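Local coordinates for cyclodipeptide synthetase (Mycobacterium tuberculosis, PDB 2X9Q), which joins two tyrosines delivered by tyrosyl-tRNA into the cyclic dipeptide cyclo(L-Tyr-L-Tyr), probably as a precursor of mycocyclosin, at residues D119-E124 with C226-C231; D114-D119 with R168-F173; G52-E57 with F69-Q74; L250-Q255 with A279-D284; G80-I85 with L244-S249. All blocks are in the same frame, centred on the assembly; numbering follows the deposited sequence.

Contact 1. Residues D119-E124 with C226-C231; sequences DVHVAE and CMDYIC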
# COMPACT_ATOMS: atom_id res chain seq x y z
N ASP A 119 5.22 6.12 -7.09
CA ASP A 119 6.10 6.74 -8.08
C ASP A 119 7.30 7.41 -7.39
O ASP A 119 7.85 8.45 -7.87
CB ASP A 119 5.29 7.77 -8.91
CG ASP A 119 4.82 8.91 -8.06
OD1 ASP A 119 4.51 8.67 -6.83
OD2 ASP A 119 4.74 10.04 -8.56
N VAL A 120 7.65 6.93 -6.20
CA VAL A 120 8.73 7.55 -5.42
C VAL A 120 9.65 6.41 -4.99
O VAL A 120 9.17 5.27 -4.78
CB VAL A 120 8.18 8.28 -4.15
CG1 VAL A 120 7.60 9.69 -4.55
CG2 VAL A 120 7.16 7.36 -3.39
N HIS A 121 10.95 6.69 -4.91
CA HIS A 121 11.97 5.69 -4.59
C HIS A 121 12.05 4.52 -5.57
O HIS A 121 12.67 3.51 -5.21
CB HIS A 121 11.87 5.17 -3.11
CG HIS A 121 11.82 6.31 -2.12
ND1 HIS A 121 12.93 7.07 -1.82
CD2 HIS A 121 10.79 6.84 -1.42
CE1 HIS A 121 12.59 8.02 -0.96
NE2 HIS A 121 11.29 7.92 -0.74
N VAL A 122 11.45 4.66 -6.76
CA VAL A 122 11.53 3.61 -7.78
C VAL A 122 12.91 3.57 -8.47
O VAL A 122 13.58 2.52 -8.55
CB VAL A 122 10.35 3.75 -8.80
CG1 VAL A 122 10.47 2.68 -9.89
CG2 VAL A 122 9.05 3.55 -7.98
N ALA A 123 13.37 4.70 -8.94
CA ALA A 123 14.75 4.79 -9.54
C ALA A 123 15.77 4.34 -8.47
O ALA A 123 16.73 3.64 -8.74
CB ALA A 123 15.06 6.30 -9.93
N GLU A 124 15.61 4.81 -7.24
CA GLU A 124 16.58 4.41 -6.17
C GLU A 124 16.65 2.91 -5.95
O GLU A 124 17.72 2.40 -5.65
CB GLU A 124 16.28 5.13 -4.84
CG GLU A 124 16.54 6.63 -4.95
CD GLU A 124 15.35 7.52 -5.63
OE1 GLU A 124 14.32 7.08 -6.29
OE2 GLU A 124 15.48 8.76 -5.47
N CYS A 226 14.62 0.36 0.65
CA CYS A 226 13.35 -0.31 0.90
C CYS A 226 12.63 0.33 2.13
O CYS A 226 11.42 0.56 2.10
CB CYS A 226 13.60 -1.81 1.19
SG CYS A 226 12.10 -2.73 1.38
N MSE A 227 13.40 0.62 3.17
CA MSE A 227 12.83 1.38 4.34
C MSE A 227 12.25 2.72 3.87
O MSE A 227 11.17 3.14 4.32
CB MSE A 227 13.89 1.58 5.43
CG MSE A 227 13.42 2.39 6.71
SE MSE A 227 12.16 1.25 7.71
CE MSE A 227 13.67 0.13 8.51
N ASP A 228 12.94 3.41 2.96
CA ASP A 228 12.42 4.70 2.49
C ASP A 228 11.10 4.52 1.73
O ASP A 228 10.17 5.34 1.87
CB ASP A 228 13.44 5.41 1.56
CG ASP A 228 14.67 5.95 2.31
OD1 ASP A 228 14.70 6.06 3.55
OD2 ASP A 228 15.64 6.24 1.60
N TYR A 229 11.05 3.52 0.89
CA TYR A 229 9.92 3.20 0.00
C TYR A 229 8.70 2.85 0.89
O TYR A 229 7.64 3.42 0.74
CB TYR A 229 10.35 2.00 -0.86
CG TYR A 229 9.35 1.52 -1.90
CD1 TYR A 229 8.15 0.86 -1.52
CD2 TYR A 229 9.63 1.68 -3.30
CE1 TYR A 229 7.19 0.40 -2.55
CE2 TYR A 229 8.69 1.24 -4.33
CZ TYR A 229 7.47 0.61 -3.94
OH TYR A 229 6.57 0.18 -4.92
N ILE A 230 8.93 2.03 1.92
CA ILE A 230 7.83 1.59 2.87
C ILE A 230 7.38 2.76 3.75
O ILE A 230 6.16 2.97 3.96
CB ILE A 230 8.37 0.45 3.71
CG1 ILE A 230 8.30 -0.86 2.87
CG2 ILE A 230 7.55 0.29 4.99
CD1 ILE A 230 9.22 -1.97 3.52
N CYS A 231 8.32 3.57 4.21
CA CYS A 231 7.96 4.79 4.93
C CYS A 231 7.09 5.78 4.11
O CYS A 231 6.15 6.36 4.66
CB CYS A 231 9.19 5.50 5.52
SG CYS A 231 9.88 4.52 6.90
O HOH W 1 15.56 6.24 -1.81

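Contact 2. Residues D114-D119 with R168-F173; sequences DFVYTD and RPMSEF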
# COMPACT_ATOMS: atom_id res chain seq x y z
N ASP A 114 -9.78 4.30 -4.35
CA ASP A 114 -8.62 5.09 -4.90
C ASP A 114 -7.49 4.11 -5.25
O ASP A 114 -7.05 3.33 -4.35
CB ASP A 114 -8.09 6.11 -3.91
CG ASP A 114 -8.95 7.36 -3.85
OD1 ASP A 114 -8.72 8.27 -4.66
OD2 ASP A 114 -9.89 7.41 -3.07
N PHE A 115 -7.10 4.05 -6.53
CA PHE A 115 -5.95 3.30 -6.93
C PHE A 115 -4.85 4.30 -6.62
O PHE A 115 -5.01 5.48 -6.95
CB PHE A 115 -5.90 3.12 -8.47
CG PHE A 115 -6.70 2.01 -8.99
CD1 PHE A 115 -6.27 0.72 -8.80
CD2 PHE A 115 -7.91 2.26 -9.68
CE1 PHE A 115 -6.97 -0.36 -9.34
CE2 PHE A 115 -8.65 1.18 -10.19
CZ PHE A 115 -8.16 -0.13 -10.04
N VAL A 116 -3.75 3.86 -5.99
CA VAL A 116 -2.62 4.76 -5.73
C VAL A 116 -1.35 4.02 -6.23
O VAL A 116 -1.04 2.96 -5.79
CB VAL A 116 -2.51 5.06 -4.21
CG1 VAL A 116 -1.28 5.88 -3.93
CG2 VAL A 116 -3.82 5.83 -3.69
N TYR A 117 -0.65 4.58 -7.22
CA TYR A 117 0.54 3.91 -7.72
C TYR A 117 1.78 4.55 -7.15
O TYR A 117 1.88 5.78 -6.95
CB TYR A 117 0.59 3.82 -9.27
CG TYR A 117 0.61 5.17 -9.95
CD1 TYR A 117 -0.58 5.82 -10.21
CD2 TYR A 117 1.83 5.83 -10.29
CE1 TYR A 117 -0.61 7.06 -10.82
CE2 TYR A 117 1.81 7.12 -10.91
CZ TYR A 117 0.60 7.68 -11.21
OH TYR A 117 0.48 8.96 -11.72
N THR A 118 2.74 3.70 -6.84
CA THR A 118 3.94 4.20 -6.17
C THR A 118 4.88 4.85 -7.23
O THR A 118 5.23 4.21 -8.18
CB THR A 118 4.59 3.12 -5.31
OG1 THR A 118 3.67 2.79 -4.26
CG2 THR A 118 5.90 3.69 -4.58
N ASP A 119 5.22 6.12 -7.09
CA ASP A 119 6.10 6.74 -8.08
C ASP A 119 7.30 7.41 -7.39
O ASP A 119 7.85 8.45 -7.87
CB ASP A 119 5.29 7.77 -8.91
CG ASP A 119 4.82 8.91 -8.06
OD1 ASP A 119 4.51 8.67 -6.83
OD2 ASP A 119 4.74 10.04 -8.56
N ARG A 168 -4.27 8.12 -8.40
CA ARG A 168 -3.31 9.20 -8.29
C ARG A 168 -1.96 8.66 -7.87
O ARG A 168 -1.90 7.58 -7.33
CB ARG A 168 -3.75 10.26 -7.32
CG ARG A 168 -3.59 9.87 -5.89
CD ARG A 168 -4.39 10.89 -4.99
NE ARG A 168 -5.79 10.48 -4.91
CZ ARG A 168 -6.80 11.25 -4.45
NH1 ARG A 168 -6.58 12.48 -4.01
NH2 ARG A 168 -8.02 10.79 -4.43
N PRO A 169 -0.89 9.43 -8.12
CA PRO A 169 0.42 8.94 -7.70
C PRO A 169 0.64 9.14 -6.20
O PRO A 169 0.15 10.12 -5.61
CB PRO A 169 1.40 9.83 -8.50
CG PRO A 169 0.65 11.16 -8.70
CD PRO A 169 -0.85 10.81 -8.68
N MSE A 170 1.46 8.27 -5.60
CA MSE A 170 1.80 8.41 -4.22
C MSE A 170 2.42 9.80 -3.91
O MSE A 170 2.16 10.41 -2.80
CB MSE A 170 2.79 7.23 -3.79
CG MSE A 170 3.15 7.28 -2.21
SE MSE A 170 1.46 6.91 -1.20
CE MSE A 170 1.32 5.02 -1.64
N SER A 171 3.22 10.35 -4.83
CA SER A 171 3.88 11.68 -4.63
C SER A 171 2.87 12.80 -4.49
O SER A 171 3.18 13.80 -3.94
CB SER A 171 4.79 12.11 -5.86
OG SER A 171 4.00 12.03 -7.05
N GLU A 172 1.69 12.66 -5.03
CA GLU A 172 0.69 13.72 -4.87
C GLU A 172 0.33 13.97 -3.38
O GLU A 172 -0.05 15.09 -3.01
CB GLU A 172 -0.57 13.27 -5.59
CG GLU A 172 -1.62 14.33 -5.70
CD GLU A 172 -2.60 14.05 -6.86
OE1 GLU A 172 -2.19 13.96 -8.09
OE2 GLU A 172 -3.78 13.91 -6.52
N PHE A 173 0.43 12.93 -2.54
CA PHE A 173 0.17 13.08 -1.09
C PHE A 173 1.23 13.89 -0.35
O PHE A 173 1.00 14.34 0.76
CB PHE A 173 -0.07 11.71 -0.43
CG PHE A 173 -1.31 11.01 -0.96
CD1 PHE A 173 -2.55 11.57 -0.78
CD2 PHE A 173 -1.21 9.85 -1.67
CE1 PHE A 173 -3.71 10.93 -1.27
CE2 PHE A 173 -2.36 9.19 -2.20
CZ PHE A 173 -3.59 9.70 -1.98
O HOH W 2 -6.44 8.31 -6.24

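Contact 3. Residues G52-E57 with F69-Q74; sequences GRRIPE and FTQQCQ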
# COMPACT_ATOMS: atom_id res chain seq x y z
N GLY A 52 -2.66 -12.41 16.06
CA GLY A 52 -3.98 -12.14 16.67
C GLY A 52 -4.79 -13.38 17.02
O GLY A 52 -4.40 -14.54 16.71
N ARG A 53 -5.94 -13.18 17.67
CA ARG A 53 -6.61 -14.38 18.22
C ARG A 53 -7.69 -15.05 17.40
O ARG A 53 -7.81 -16.31 17.45
CB ARG A 53 -6.88 -14.37 19.75
CG ARG A 53 -7.87 -13.41 20.35
CD ARG A 53 -8.41 -14.12 21.67
NE ARG A 53 -7.37 -14.57 22.63
CZ ARG A 53 -6.66 -13.71 23.36
NH1 ARG A 53 -5.71 -14.12 24.24
NH2 ARG A 53 -6.91 -12.41 23.19
N ARG A 54 -8.45 -14.29 16.63
CA ARG A 54 -9.37 -14.96 15.71
C ARG A 54 -9.03 -14.48 14.27
O ARG A 54 -9.81 -13.74 13.67
CB ARG A 54 -10.85 -14.71 16.12
CG ARG A 54 -11.82 -15.95 16.08
CD ARG A 54 -13.15 -15.69 16.87
NE ARG A 54 -13.32 -14.27 17.22
CZ ARG A 54 -14.30 -13.73 17.97
NH1 ARG A 54 -15.26 -14.49 18.51
NH2 ARG A 54 -14.32 -12.39 18.21
N ILE A 55 -7.86 -14.87 13.77
CA ILE A 55 -7.40 -14.63 12.40
C ILE A 55 -8.56 -14.76 11.35
O ILE A 55 -9.12 -15.84 11.18
CB ILE A 55 -6.25 -15.63 12.09
CG1 ILE A 55 -5.09 -15.39 13.09
CG2 ILE A 55 -5.77 -15.50 10.63
CD1 ILE A 55 -4.14 -16.59 13.23
N PRO A 56 -8.95 -13.66 10.68
CA PRO A 56 -10.02 -13.84 9.68
C PRO A 56 -9.55 -14.74 8.53
O PRO A 56 -8.34 -14.82 8.19
CB PRO A 56 -10.26 -12.41 9.16
CG PRO A 56 -9.80 -11.53 10.27
CD PRO A 56 -8.59 -12.24 10.84
N GLU A 57 -10.48 -15.45 7.95
CA GLU A 57 -10.12 -16.18 6.74
C GLU A 57 -10.69 -15.35 5.60
O GLU A 57 -11.43 -14.37 5.85
CB GLU A 57 -10.76 -17.58 6.75
CG GLU A 57 -10.36 -18.45 7.96
CD GLU A 57 -11.45 -19.50 8.29
OE1 GLU A 57 -12.64 -19.13 8.51
OE2 GLU A 57 -11.10 -20.71 8.29
N PHE A 69 -6.74 -8.48 7.57
CA PHE A 69 -5.58 -8.84 8.37
C PHE A 69 -5.96 -9.12 9.85
O PHE A 69 -5.42 -10.05 10.39
CB PHE A 69 -4.51 -7.73 8.32
CG PHE A 69 -3.20 -8.15 8.93
CD1 PHE A 69 -2.36 -9.05 8.25
CD2 PHE A 69 -2.79 -7.62 10.14
CE1 PHE A 69 -1.14 -9.43 8.78
CE2 PHE A 69 -1.56 -8.00 10.75
CZ PHE A 69 -0.71 -8.89 10.03
N THR A 70 -6.86 -8.33 10.45
CA THR A 70 -7.35 -8.58 11.81
C THR A 70 -8.90 -8.62 11.82
O THR A 70 -9.55 -8.21 10.86
CB THR A 70 -7.00 -7.48 12.87
OG1 THR A 70 -7.67 -6.23 12.50
CG2 THR A 70 -5.46 -7.31 12.99
N GLN A 71 -9.49 -9.01 12.96
CA GLN A 71 -10.98 -8.98 13.06
C GLN A 71 -11.50 -7.57 12.95
O GLN A 71 -12.66 -7.35 12.54
CB GLN A 71 -11.40 -9.45 14.43
CG GLN A 71 -10.95 -10.81 14.79
CD GLN A 71 -11.63 -11.21 16.14
OE1 GLN A 71 -12.82 -11.59 16.14
NE2 GLN A 71 -10.91 -11.06 17.25
N GLN A 72 -10.71 -6.58 13.37
CA GLN A 72 -11.22 -5.22 13.24
C GLN A 72 -11.15 -4.71 11.76
O GLN A 72 -12.02 -3.97 11.31
CB GLN A 72 -10.41 -4.29 14.14
CG GLN A 72 -10.74 -4.64 15.66
CD GLN A 72 -10.00 -3.81 16.67
OE1 GLN A 72 -9.99 -4.17 17.84
NE2 GLN A 72 -9.42 -2.66 16.27
N CYS A 73 -10.14 -5.21 11.02
CA CYS A 73 -10.06 -4.92 9.57
C CYS A 73 -11.29 -5.52 8.91
O CYS A 73 -11.72 -5.03 7.91
CB CYS A 73 -8.83 -5.63 8.94
SG CYS A 73 -7.21 -4.94 9.64
N GLN A 74 -11.76 -6.65 9.40
CA GLN A 74 -12.94 -7.23 8.76
C GLN A 74 -14.18 -6.40 8.95
O GLN A 74 -15.05 -6.38 8.06
CB GLN A 74 -13.16 -8.63 9.24
CG GLN A 74 -14.41 -9.31 8.61
CD GLN A 74 -14.73 -10.55 9.30
OE1 GLN A 74 -15.66 -10.56 10.12
NE2 GLN A 74 -13.95 -11.65 9.02

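Contact 4. Residues L250-Q255 with A279-D284; sequences LNCYHQ and AIVTPD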
# COMPACT_ATOMS: atom_id res chain seq x y z
N LEU A 250 -10.04 0.47 3.84
CA LEU A 250 -9.33 -0.78 3.80
C LEU A 250 -8.19 -0.69 2.78
O LEU A 250 -8.45 -0.52 1.59
CB LEU A 250 -10.28 -1.93 3.34
CG LEU A 250 -9.82 -3.33 3.54
CD1 LEU A 250 -9.64 -3.70 5.10
CD2 LEU A 250 -10.90 -4.19 2.95
N ASN A 251 -6.95 -0.86 3.23
CA ASN A 251 -5.79 -0.74 2.34
C ASN A 251 -5.46 -2.13 1.80
O ASN A 251 -5.17 -3.08 2.57
CB ASN A 251 -4.63 -0.06 3.10
CG ASN A 251 -3.53 0.38 2.11
OD1 ASN A 251 -3.21 -0.37 1.20
ND2 ASN A 251 -2.95 1.54 2.31
N CYS A 252 -5.58 -2.31 0.46
CA CYS A 252 -5.59 -3.67 -0.11
C CYS A 252 -4.43 -3.98 -0.99
O CYS A 252 -4.08 -3.16 -1.90
CB CYS A 252 -6.85 -3.86 -0.99
SG CYS A 252 -8.36 -3.62 -0.01
N TYR A 253 -3.84 -5.17 -0.80
CA TYR A 253 -2.72 -5.58 -1.67
C TYR A 253 -2.72 -7.07 -1.76
O TYR A 253 -3.35 -7.72 -0.94
CB TYR A 253 -1.36 -5.05 -1.09
CG TYR A 253 -0.25 -4.94 -2.10
CD1 TYR A 253 -0.40 -4.12 -3.22
CD2 TYR A 253 0.96 -5.68 -1.94
CE1 TYR A 253 0.62 -4.04 -4.19
CE2 TYR A 253 1.99 -5.59 -2.91
CZ TYR A 253 1.80 -4.78 -4.01
OH TYR A 253 2.78 -4.63 -4.95
N HIS A 254 -2.01 -7.62 -2.73
CA HIS A 254 -2.05 -9.05 -2.92
C HIS A 254 -1.00 -9.77 -2.06
O HIS A 254 -0.88 -10.99 -2.19
CB HIS A 254 -1.83 -9.44 -4.41
CG HIS A 254 -0.57 -8.89 -5.02
ND1 HIS A 254 -0.39 -7.55 -5.28
CD2 HIS A 254 0.56 -9.50 -5.50
CE1 HIS A 254 0.81 -7.34 -5.79
NE2 HIS A 254 1.41 -8.51 -5.93
N GLN A 255 -0.25 -9.04 -1.25
CA GLN A 255 0.70 -9.63 -0.26
C GLN A 255 0.50 -8.84 1.04
O GLN A 255 0.26 -7.65 0.97
CB GLN A 255 2.16 -9.35 -0.67
CG GLN A 255 2.64 -10.09 -1.88
CD GLN A 255 3.89 -9.44 -2.49
OE1 GLN A 255 4.54 -8.55 -1.89
NE2 GLN A 255 4.22 -9.85 -3.71
N ALA A 279 -6.34 -5.51 4.06
CA ALA A 279 -6.71 -6.80 3.58
C ALA A 279 -5.78 -7.28 2.50
O ALA A 279 -5.36 -6.52 1.63
CB ALA A 279 -8.19 -6.83 3.02
N ILE A 280 -5.54 -8.58 2.49
CA ILE A 280 -4.79 -9.22 1.44
C ILE A 280 -5.83 -9.70 0.40
O ILE A 280 -6.80 -10.42 0.77
CB ILE A 280 -3.96 -10.39 2.00
CG1 ILE A 280 -2.84 -9.78 2.88
CG2 ILE A 280 -3.28 -11.13 0.82
CD1 ILE A 280 -3.32 -9.45 4.31
N VAL A 281 -5.68 -9.26 -0.83
CA VAL A 281 -6.71 -9.48 -1.86
C VAL A 281 -6.04 -10.15 -3.02
O VAL A 281 -5.09 -9.58 -3.59
CB VAL A 281 -7.33 -8.15 -2.36
CG1 VAL A 281 -8.29 -8.42 -3.46
CG2 VAL A 281 -8.00 -7.40 -1.19
N THR A 282 -6.44 -11.40 -3.29
CA THR A 282 -5.73 -12.26 -4.27
C THR A 282 -6.74 -12.90 -5.24
O THR A 282 -7.91 -12.99 -4.90
CB THR A 282 -4.95 -13.40 -3.60
OG1 THR A 282 -5.80 -14.14 -2.68
CG2 THR A 282 -3.68 -12.88 -2.91
N PRO A 283 -6.31 -13.33 -6.45
CA PRO A 283 -7.32 -13.89 -7.42
C PRO A 283 -7.87 -15.23 -6.86
O PRO A 283 -7.08 -15.95 -6.27
CB PRO A 283 -6.47 -14.18 -8.70
CG PRO A 283 -5.28 -13.27 -8.56
CD PRO A 283 -4.95 -13.29 -7.04
N ASP A 284 -9.17 -15.55 -6.99
CA ASP A 284 -9.72 -16.82 -6.39
C ASP A 284 -9.26 -18.02 -7.21
O ASP A 284 -9.50 -18.00 -8.40
CB ASP A 284 -11.28 -16.80 -6.27

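Contact 5. Residues G80-I85 with L244-S249; sequences GDHAVI and LGVPSS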
# COMPACT_ATOMS: atom_id res chain seq x y z
N GLY A 80 -17.54 -0.93 4.11
CA GLY A 80 -17.64 -0.54 2.69
C GLY A 80 -17.54 0.94 2.44
O GLY A 80 -18.17 1.48 1.47
N ASP A 81 -16.77 1.68 3.26
CA ASP A 81 -16.64 3.10 2.95
C ASP A 81 -15.65 3.34 1.82
O ASP A 81 -15.95 4.11 0.85
CB ASP A 81 -16.20 3.96 4.12
CG ASP A 81 -17.21 3.91 5.28
OD1 ASP A 81 -18.36 4.27 4.99
OD2 ASP A 81 -16.89 3.52 6.40
N HIS A 82 -14.45 2.73 1.96
CA HIS A 82 -13.33 3.16 1.11
C HIS A 82 -12.29 2.09 1.01
O HIS A 82 -12.05 1.35 1.99
CB HIS A 82 -12.71 4.45 1.62
CG HIS A 82 -11.65 4.99 0.70
ND1 HIS A 82 -10.30 4.71 0.87
CD2 HIS A 82 -11.75 5.68 -0.48
CE1 HIS A 82 -9.61 5.26 -0.13
NE2 HIS A 82 -10.46 5.88 -0.95
N ALA A 83 -11.72 1.93 -0.19
CA ALA A 83 -10.52 1.10 -0.34
C ALA A 83 -9.41 1.89 -1.06
O ALA A 83 -9.65 2.64 -2.04
CB ALA A 83 -10.81 -0.23 -1.06
N VAL A 84 -8.18 1.68 -0.58
CA VAL A 84 -6.98 1.97 -1.40
C VAL A 84 -6.54 0.66 -2.04
O VAL A 84 -6.32 -0.33 -1.36
CB VAL A 84 -5.81 2.50 -0.51
CG1 VAL A 84 -4.47 2.68 -1.37
CG2 VAL A 84 -6.24 3.88 0.08
N ILE A 85 -6.40 0.68 -3.37
CA ILE A 85 -5.81 -0.41 -4.13
C ILE A 85 -4.43 0.11 -4.55
O ILE A 85 -4.34 0.93 -5.47
CB ILE A 85 -6.70 -0.69 -5.34
CG1 ILE A 85 -8.10 -1.15 -4.77
CG2 ILE A 85 -6.21 -1.92 -6.16
CD1 ILE A 85 -9.07 -1.63 -5.88
N LEU A 244 -7.57 11.26 3.16
CA LEU A 244 -8.60 11.34 2.10
C LEU A 244 -9.96 11.83 2.61
O LEU A 244 -10.86 12.02 1.82
CB LEU A 244 -8.75 10.00 1.40
CG LEU A 244 -7.52 9.59 0.55
CD1 LEU A 244 -7.77 8.24 -0.09
CD2 LEU A 244 -7.27 10.67 -0.52
N GLY A 245 -10.13 12.00 3.93
CA GLY A 245 -11.41 12.43 4.53
C GLY A 245 -12.54 11.45 4.30
O GLY A 245 -13.62 11.89 3.92
N VAL A 246 -12.33 10.13 4.51
CA VAL A 246 -13.37 9.13 4.33
C VAL A 246 -13.61 8.54 5.76
O VAL A 246 -12.79 8.76 6.64
CB VAL A 246 -12.93 8.04 3.34
CG1 VAL A 246 -12.87 8.67 1.88
CG2 VAL A 246 -11.57 7.45 3.78
N PRO A 247 -14.76 7.89 6.01
CA PRO A 247 -15.04 7.43 7.39
C PRO A 247 -14.10 6.31 7.85
O PRO A 247 -13.70 6.26 9.03
CB PRO A 247 -16.53 6.88 7.29
CG PRO A 247 -17.13 7.81 6.19
CD PRO A 247 -16.00 7.98 5.17
N SER A 248 -13.77 5.39 6.92
CA SER A 248 -12.85 4.29 7.27
C SER A 248 -12.26 3.83 5.96
O SER A 248 -12.76 4.22 4.88
CB SER A 248 -13.59 3.15 7.92
OG SER A 248 -14.53 2.54 7.06
N SER A 249 -11.21 3.03 6.00
CA SER A 249 -10.66 2.64 4.71
C SER A 249 -9.93 1.33 4.86
O SER A 249 -9.25 1.12 5.90
CB SER A 249 -9.71 3.76 4.12
OG SER A 249 -9.10 3.24 2.89
O HOH W 3 -14.55 0.70 4.65

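Contact 1. Residues D119-E124 with C226-C231
His121 lays its imidazole against helix 220-244 at Asp228 and Tyr229. Its CB is 4.2 Å from Tyr229 CD2. With CG anti to the carbonyl carbon (chi1 -51°), CG comes 4.1 Å from Asp228 CB. Next round the ring, His121 CD2 comes 3.7 Å from the backbone O of Asp228, and NE2 passes near the same oxygen. CE1 and ND1 run past Asp228 CB. That CB sits over one ring face, toward the rim, in a CH-pi contact 3.8 Å from the centroid. Beyond the ring, a water hydrogen-bonds His121 ND1 at 2.8 Å and donates weakly to Asp228 OD2. Asp228 OD1 is held by Gln224. Tyr229, which probably binds substrate, also meets Val122: CE2 lies 4.3 Å from Val122 CG2. His121 is the N-cap residue of helix 122-128. The contact thus places the N-terminal end of that helix, which follows strand 112-117, beside helix 220-244.

Contact 2. Residues D114-D119 with R168-F173
Val116 and Tyr117 pair in parallel with Arg168 and Pro169 at one edge of the central sheet. The strands 112-117 and 165-169 are joined through helices 122-128 and 133-158, a beta-alpha-beta crossover in the Rossmann-like fold shared with class I tRNA synthetases. Strand 165-169 is the outermost strand on this side within the chain. Three backbone bonds set the register: Arg168 N to Phe115 O (3.1 Å), Tyr117 N to Arg168 O (3.3 Å) and Met170 N to Tyr117 O (2.9 Å). On one face Val116 CG1 packs 3.6 Å from CE of Met170, a selenomethionine, and meets the edge of the Phe173 ring. On the other face Pro169 CA lies over the Tyr117 ring, 3.8 Å from its centroid, in a CH-pi contact.

Past the strand ends, Asp119 CG lies between the backbone N and the carbonyl carbon (chi1 65°), and the carboxylate receives Ser171 with both oxygens. OD1 accepts Ser171 N (2.9 Å) and OD2 accepts Ser171 OG (2.6 Å), each on its syn lone pair. Thr118 OG1 turns to Glu233, a probable catalytic residue. Asp114 OD2 is taken by Arg112. Its OD1 forms a salt bridge with Arg168 NH2 at 2.6 Å, and the nitrogen comes in 40° above the carboxylate plane. A water joins this OD1 to Arg168 NE and Phe115 O.

Contact 3. Residues G52-E57 with F69-Q74
Pro56 presses its ring onto the backbone at the start of helix 71-79, and this is the close part of the contact. Pro56 CG is 3.4 Å from Thr70 O and 3.7 Å from Gln71 N. Gln74 has CG anti to the backbone N (chi1 179°) and an extended chain, whose NE2 ends 3.8 Å from Pro56 CB. Pro68 of strand 64-68 also packs on Pro56, which is buried. The backbone it covers is held by a capping box. Thr70 OG1 accepts from Cys73 N at 3.1 Å and, weakly, from Gln72 N. In return Thr70 N gives a weak bond to Cys73 SG.

The outer part is looser. Arg54 is exposed, poorly ordered and in touch with a crystal neighbour, as is Gln71. It grips Gln71 side-on, with NE at 2.9 Å and NH2 at 2.7 Å from the same atom, Gln71 OE1. NH2 lies in the plane of the amide carbonyl, on a lone pair. NE stands above that plane. Both bonds are bent, with N-H angles of at most 135°, and the guanidinium and amide planes are 77° apart. Gln71 CG also lies 3.3 Å from Arg54 O.

The loop before strand 59-61 thus meets the helix start in two parts, the Pro56 ring on backbone and the Arg54-Gln71 pair. In the second, two N-H groups share one neutral oxygen at the surface. With the disorder of Arg54, this suggests a changeable link.

Contact 4. Residues L250-Q255 with A279-D284
Tyr253 O takes the shortest polar bond here, from Val281 N at 2.8 Å. Ile280 CA also approaches it, at 3.2 Å, in a CA-H...O contact. Strand 249-253, helix 260-263 and strand 276-283 form a beta-alpha-beta unit. Its strands run parallel, and two more backbone bonds fix their register. Tyr253 N gives to Ala279 O at 3.2 Å, and Ala279 N gives to Asn251 O at 3.1 Å. Asn251 O also accepts a hydrogen bond from His278 ND1.

On one face of the sheet apolar groups interlock. Leu250 CD2 touches Ala279 CB at 3.8 Å, and Cys252 CB touches Val281 CG2 at 3.7 Å. Trp105 of helix 96-109 covers Cys252 and Val281. Just past strand 249-253, His254 O has Thr282 CG2 at 3.5 Å. His254 CG lies between the backbone N and the carbonyl carbon (chi1 55°). Its ring stacks on that of Tyr93, and its ND1 lies over the centre of the Tyr253 ring.

The backbone of Tyr253 is thus tied through N and O to strand 276-283. Its side chain points to the other face, with OH hydrogen-bonded to Ser88, the probable nucleophile, in what is probably the substrate site.

Contact 5. Residues G80-I85 with L244-S249
The His82 ring has Ser249 OG at its edge, in plane with it, 2.8 Å from ND1. This hydrogen bond is almost straight (175°), and either atom could be the donor. Leu244 CD1 comes obliquely to the same ring, 3.5 Å from CE1. With CG anti to the backbone N (chi1 -174°), CG lies 3.9 Å from Val246 CG2. The Leu244 and Val246 side chains both cross that of His82 at about a right angle. The other nitrogen, NE2, bonds Asp114 of the neighbouring strand 112-117.

The second flat group is the Asp81 carboxylate. Ser248 OG donates to its OD2 at 2.6 Å, on the anti lone pair. Pro247 CB packs 3.5 Å from this OD2 as well. A water donates to Ser248 OG and accepts from Asp81 N, which adds a bridge between that backbone N and the Ser248 hydroxyl. Ser249 CA also lies 3.3 Å from His82 O in a CA-H...O contact.

The contact joins the start of strand 82-87 to the loop that leads from helix 220-244 into strand 249-253. His82 is buried, and both ring nitrogens have partners. With Asp114 as acceptor, NE2 probably carries a hydrogen. The two bonds should fix the rotation of the ring.

Overall arrangement
Contacts 2, 5 and 4 follow one another across the same sheet. Asp114 N and Ala83 O, 2.8 Å apart, link contacts 2 and 5. Leu250 N and His82 O, 2.9 Å apart, link contacts 4 and 5. Contact 1 continues contact 2 through the shared Asp119, and Tyr229 CZ lies 3.5 Å from Thr118 CG2. Contacts 1 and 4 do not touch and their centres are about 21 Å apart. Yet the side chains of Tyr229 and Tyr253 lie about 4 Å and 3 Å from that of the probable nucleophile Ser88, so both probably line one pocket. Contact 3 is peripheral. It meets contact 4 where Phe69 CD1 is 4.1 Å from Ile280 CD1.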